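Hyaluronidase (Streptomyces koganeiensis, PDB 4UFQ) degrades the polysaccharide hyaluronan, probably as a hydrolase, and is built as a trimer whose chains associate through parallel strands in a triple-stranded beta-helix. Local coordinates at the interface of chains A and B. Numbering follows the deposited sequence. Chains: chain A/B, Hyaluronidase.

Contact 1: the interface of chains A and B. Residues chain A 98-100, 107-109; chain B 80, 82, 94-96.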
# COMPACT_ATOMS: atom_id res chain seq x y z
N LEU A 98 2.30 -9.63 2.57
CA LEU A 98 1.71 -9.63 3.91
C LEU A 98 0.65 -10.72 3.98
O LEU A 98 -0.19 -10.83 3.09
CB LEU A 98 1.05 -8.28 4.23
CG LEU A 98 1.86 -7.01 3.97
CD1 LEU A 98 1.05 -5.80 4.43
CD2 LEU A 98 3.21 -7.00 4.63
N ASP A 99 0.70 -11.52 5.05
CA ASP A 99 -0.29 -12.55 5.31
C ASP A 99 -0.89 -12.38 6.71
O ASP A 99 -0.18 -12.47 7.72
CB ASP A 99 0.29 -13.97 5.15
CG ASP A 99 -0.79 -15.06 5.16
OD1 ASP A 99 -2.00 -14.72 5.12
OD2 ASP A 99 -0.43 -16.26 5.21
N LEU A 100 -2.19 -12.13 6.73
CA LEU A 100 -2.97 -12.00 7.96
C LEU A 100 -3.57 -13.35 8.27
O LEU A 100 -4.61 -13.72 7.72
CB LEU A 100 -4.05 -10.94 7.75
CG LEU A 100 -3.50 -9.57 7.31
CD1 LEU A 100 -4.67 -8.64 6.97
CD2 LEU A 100 -2.61 -8.93 8.34
N ALA A 107 -7.11 -8.25 12.39
CA ALA A 107 -5.91 -7.49 12.07
C ALA A 107 -5.98 -6.78 10.73
O ALA A 107 -6.55 -7.29 9.76
CB ALA A 107 -4.69 -8.40 12.09
N GLN A 108 -5.38 -5.61 10.67
CA GLN A 108 -5.33 -4.82 9.45
C GLN A 108 -4.11 -5.17 8.64
O GLN A 108 -3.14 -5.72 9.17
CB GLN A 108 -5.34 -3.33 9.81
CG GLN A 108 -6.55 -2.93 10.64
CD GLN A 108 -6.41 -1.54 11.22
OE1 GLN A 108 -6.78 -0.56 10.59
NE2 GLN A 108 -5.85 -1.46 12.42
N GLY A 109 -4.15 -4.85 7.36
CA GLY A 109 -3.02 -5.06 6.47
C GLY A 109 -1.98 -3.95 6.60
O GLY A 109 -0.94 -4.14 7.23
N ILE B 80 5.85 -10.64 5.58
CA ILE B 80 5.37 -10.38 6.92
C ILE B 80 4.14 -11.21 7.21
O ILE B 80 3.14 -11.12 6.49
CB ILE B 80 5.02 -8.89 7.14
CG1 ILE B 80 6.19 -7.97 6.76
CG2 ILE B 80 4.60 -8.66 8.60
CD1 ILE B 80 5.93 -6.47 6.98
N HIS B 82 1.35 -11.92 10.20
CA HIS B 82 0.73 -11.65 11.49
C HIS B 82 -0.11 -12.86 11.90
O HIS B 82 -1.06 -13.23 11.20
CB HIS B 82 -0.14 -10.39 11.46
CG HIS B 82 -0.82 -10.11 12.76
ND1 HIS B 82 -2.09 -10.57 13.04
CD2 HIS B 82 -0.40 -9.47 13.88
CE1 HIS B 82 -2.43 -10.21 14.26
NE2 HIS B 82 -1.42 -9.54 14.80
N ALA B 94 -1.92 -4.58 13.08
CA ALA B 94 -1.72 -4.50 11.65
C ALA B 94 -0.47 -5.30 11.30
O ALA B 94 0.34 -5.59 12.18
CB ALA B 94 -1.57 -3.04 11.20
N ALA B 95 -0.33 -5.68 10.04
CA ALA B 95 0.93 -6.29 9.59
C ALA B 95 2.01 -5.23 9.41
O ALA B 95 3.18 -5.47 9.73
CB ALA B 95 0.73 -7.07 8.29
N LEU B 96 1.60 -4.06 8.90
CA LEU B 96 2.53 -2.98 8.59
C LEU B 96 1.92 -1.66 9.04
O LEU B 96 0.81 -1.31 8.61
CB LEU B 96 2.82 -2.94 7.10
CG LEU B 96 3.78 -1.84 6.65
CD1 LEU B 96 5.16 -2.08 7.24
CD2 LEU B 96 3.88 -1.77 5.14
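Two parallel strand pairings of the triple-stranded beta-helix join chains A and B: strand 96-101 of A lies beside strand 79-83 of B, while A:Gln108 pairs with B:Ala94. In the first, A:Asp99 bonds through both its backbone polar atoms, its N giving to B:Ile80 O at 2.9 Å and its O accepting from B:His82 N at 3.0 Å. In the second, B:Ala95 N gives to A:Gln108 O at 2.9 Å, with the donor tilted 27° from the carbonyl plane, and B:Leu96 N gives to A:Gly109 O at 3.0 Å. Apolar side chains pack between the two pairings. A:Leu98 and B:Ile80 lie alongside each other, pointing the same way. With CG of A:Leu98 beside its backbone N (chi1 -49°), CD2 packs against CB of B:Ile80 at 3.6 Å and also against its terminal CD1. The other methyl branch, CD1, turns to CB of B:Ala95, which meets CD2 of A:Leu100 as well, at 3.8 Å; this small alanine methyl thus touches both leucines across the interface and ties the two pairings together. B:His82 has CG anti to its backbone N (chi1 178°), which carries the imidazole toward A:Ala107. There the alanine methyl CB stands above the ring plane but outside the ring, beyond its ND1-CE1 edge, 3.5 Å from B:His82 ND1.

Contact 2: the interface of chains A and B. Residues chain A 170-172; chain B 154, 158-160, 188, 190.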
# COMPACT_ATOMS: atom_id res chain seq x y z
N LEU A 170 -15.74 1.72 -15.56
CA LEU A 170 -16.80 0.74 -15.72
C LEU A 170 -17.40 0.46 -14.35
O LEU A 170 -16.68 0.10 -13.41
CB LEU A 170 -16.30 -0.55 -16.34
CG LEU A 170 -17.22 -1.78 -16.29
CD1 LEU A 170 -18.55 -1.56 -17.06
CD2 LEU A 170 -16.50 -2.94 -16.86
N VAL A 171 -18.72 0.59 -14.26
CA VAL A 171 -19.43 0.20 -13.03
C VAL A 171 -20.43 -0.87 -13.34
O VAL A 171 -21.36 -0.68 -14.13
CB VAL A 171 -20.13 1.37 -12.28
CG1 VAL A 171 -19.08 2.28 -11.65
CG2 VAL A 171 -21.08 2.12 -13.18
N GLU A 172 -20.27 -2.03 -12.71
CA GLU A 172 -21.22 -3.12 -12.79
C GLU A 172 -22.12 -2.98 -11.57
O GLU A 172 -21.91 -3.61 -10.54
CB GLU A 172 -20.53 -4.48 -12.84
CG GLU A 172 -19.75 -4.71 -14.13
CD GLU A 172 -19.30 -6.14 -14.31
OE1 GLU A 172 -20.17 -7.03 -14.52
OE2 GLU A 172 -18.08 -6.41 -14.25
N ARG B 154 -11.73 -4.04 -17.18
CA ARG B 154 -12.23 -3.71 -18.52
C ARG B 154 -12.43 -2.20 -18.73
O ARG B 154 -13.13 -1.77 -19.67
CB ARG B 154 -13.51 -4.51 -18.82
CG ARG B 154 -13.32 -6.02 -18.83
CD ARG B 154 -14.46 -6.77 -19.52
NE ARG B 154 -15.76 -6.50 -18.87
CZ ARG B 154 -16.24 -7.19 -17.85
NH1 ARG B 154 -15.54 -8.17 -17.28
NH2 ARG B 154 -17.42 -6.89 -17.35
N HIS B 158 -12.46 -0.30 -12.85
CA HIS B 158 -13.55 -1.25 -13.04
C HIS B 158 -14.06 -1.64 -11.65
O HIS B 158 -13.31 -2.24 -10.87
CB HIS B 158 -13.01 -2.48 -13.79
CG HIS B 158 -13.99 -3.58 -14.07
ND1 HIS B 158 -13.70 -4.58 -14.98
CD2 HIS B 158 -15.21 -3.87 -13.57
CE1 HIS B 158 -14.71 -5.44 -15.02
NE2 HIS B 158 -15.65 -5.02 -14.19
N ILE B 159 -15.30 -1.27 -11.33
CA ILE B 159 -15.94 -1.55 -10.03
C ILE B 159 -17.08 -2.50 -10.19
O ILE B 159 -17.91 -2.31 -11.09
CB ILE B 159 -16.49 -0.24 -9.38
CG1 ILE B 159 -15.42 0.85 -9.34
CG2 ILE B 159 -17.05 -0.55 -7.98
CD1 ILE B 159 -15.94 2.23 -8.94
N VAL B 160 -17.16 -3.50 -9.32
CA VAL B 160 -18.28 -4.44 -9.28
C VAL B 160 -19.00 -4.33 -7.94
O VAL B 160 -18.39 -4.48 -6.89
CB VAL B 160 -17.82 -5.89 -9.49
CG1 VAL B 160 -19.00 -6.85 -9.52
CG2 VAL B 160 -16.99 -6.00 -10.77
N ASP B 188 -19.91 -2.35 -22.66
CA ASP B 188 -19.35 -3.50 -21.92
C ASP B 188 -20.13 -4.81 -22.09
O ASP B 188 -21.33 -4.81 -22.41
CB ASP B 188 -19.26 -3.18 -20.43
CG ASP B 188 -18.43 -4.20 -19.68
OD1 ASP B 188 -17.22 -4.29 -19.97
OD2 ASP B 188 -19.00 -4.94 -18.82
N SER B 190 -21.20 -6.62 -19.81
CA SER B 190 -22.22 -6.69 -18.77
C SER B 190 -23.48 -5.96 -19.22
O SER B 190 -24.45 -5.81 -18.46
CB SER B 190 -21.70 -6.10 -17.44
OG SER B 190 -21.39 -4.72 -17.55
O HOH W 1 -19.35 -9.17 -16.02
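A:Leu170 and A:Glu172 meet the imidazole of B:His158 from two directions, the leucine over a face and the glutamate at the edge. A:Leu170 runs beside B:His158, pointing the same way, and its CG, anti to the backbone N (chi1 167°), sends methyl CD2 over the middle of the ring, 3.5 Å from the centroid, in a CH-pi contact. The same isobutyl group crosses B:Asp188 at about a right angle, both methyls lying against its carboxylate. In the ring plane, B:His158 NE2 gives a nearly straight hydrogen bond of 2.8 Å to the anti lone pair of A:Glu172 OE2, with ring and carboxylate planes 40° apart. At the other ring nitrogen, ND1 accepts from B:Arg154 N at 3.0 Å, which helps fix the ring's rotation and suits a proton on NE2. The B:Arg154 guanidinium lies with one face against the CE1 edge of the imidazole and is held side-on: NE reaches B:Asp188 OD1 at 2.9 Å and NH2 reaches OD2, each on a syn lone pair. B:Ser190 secures that aspartate, its OG using the anti lone pair of OD2 while its N comes from above the carboxylate plane. Thus positioned, B:Arg154 NH2 forms a salt bridge to A:Glu172 OE2 at 3.2 Å, in which the hydrogen bond is weak and strongly bent, and a water links NH2 to OE1. The positive guanidinium probably eases the approach of two carboxylates. Backbone bonds run from B:Ile159 N to A:Leu170 O at 2.8 Å and from A:Glu172 N to B:Ile159 O. Strand 169-172 of A thus lies parallel to strand 157-160 of B in the interchain sheet, with loop residues B:Arg154, B:Asp188 and B:Ser190 set against its side chains.

Contact 1 and contact 2 lie about 29 Å apart, measured between the centres of their C-alpha atoms, at separate levels along the elongated assembly, and they share no residues. Both rest on parallel pairing in which a strand of chain A adjoins an earlier strand of chain B, so the chains interleave along their length. Contact 1 adds mainly apolar side chains to its backbone bonds, whereas contact 2 adds a charged and histidine-centred network. With three copies in the deposited assembly, such repeated junctions suggest that each chain's fold depends on its neighbours.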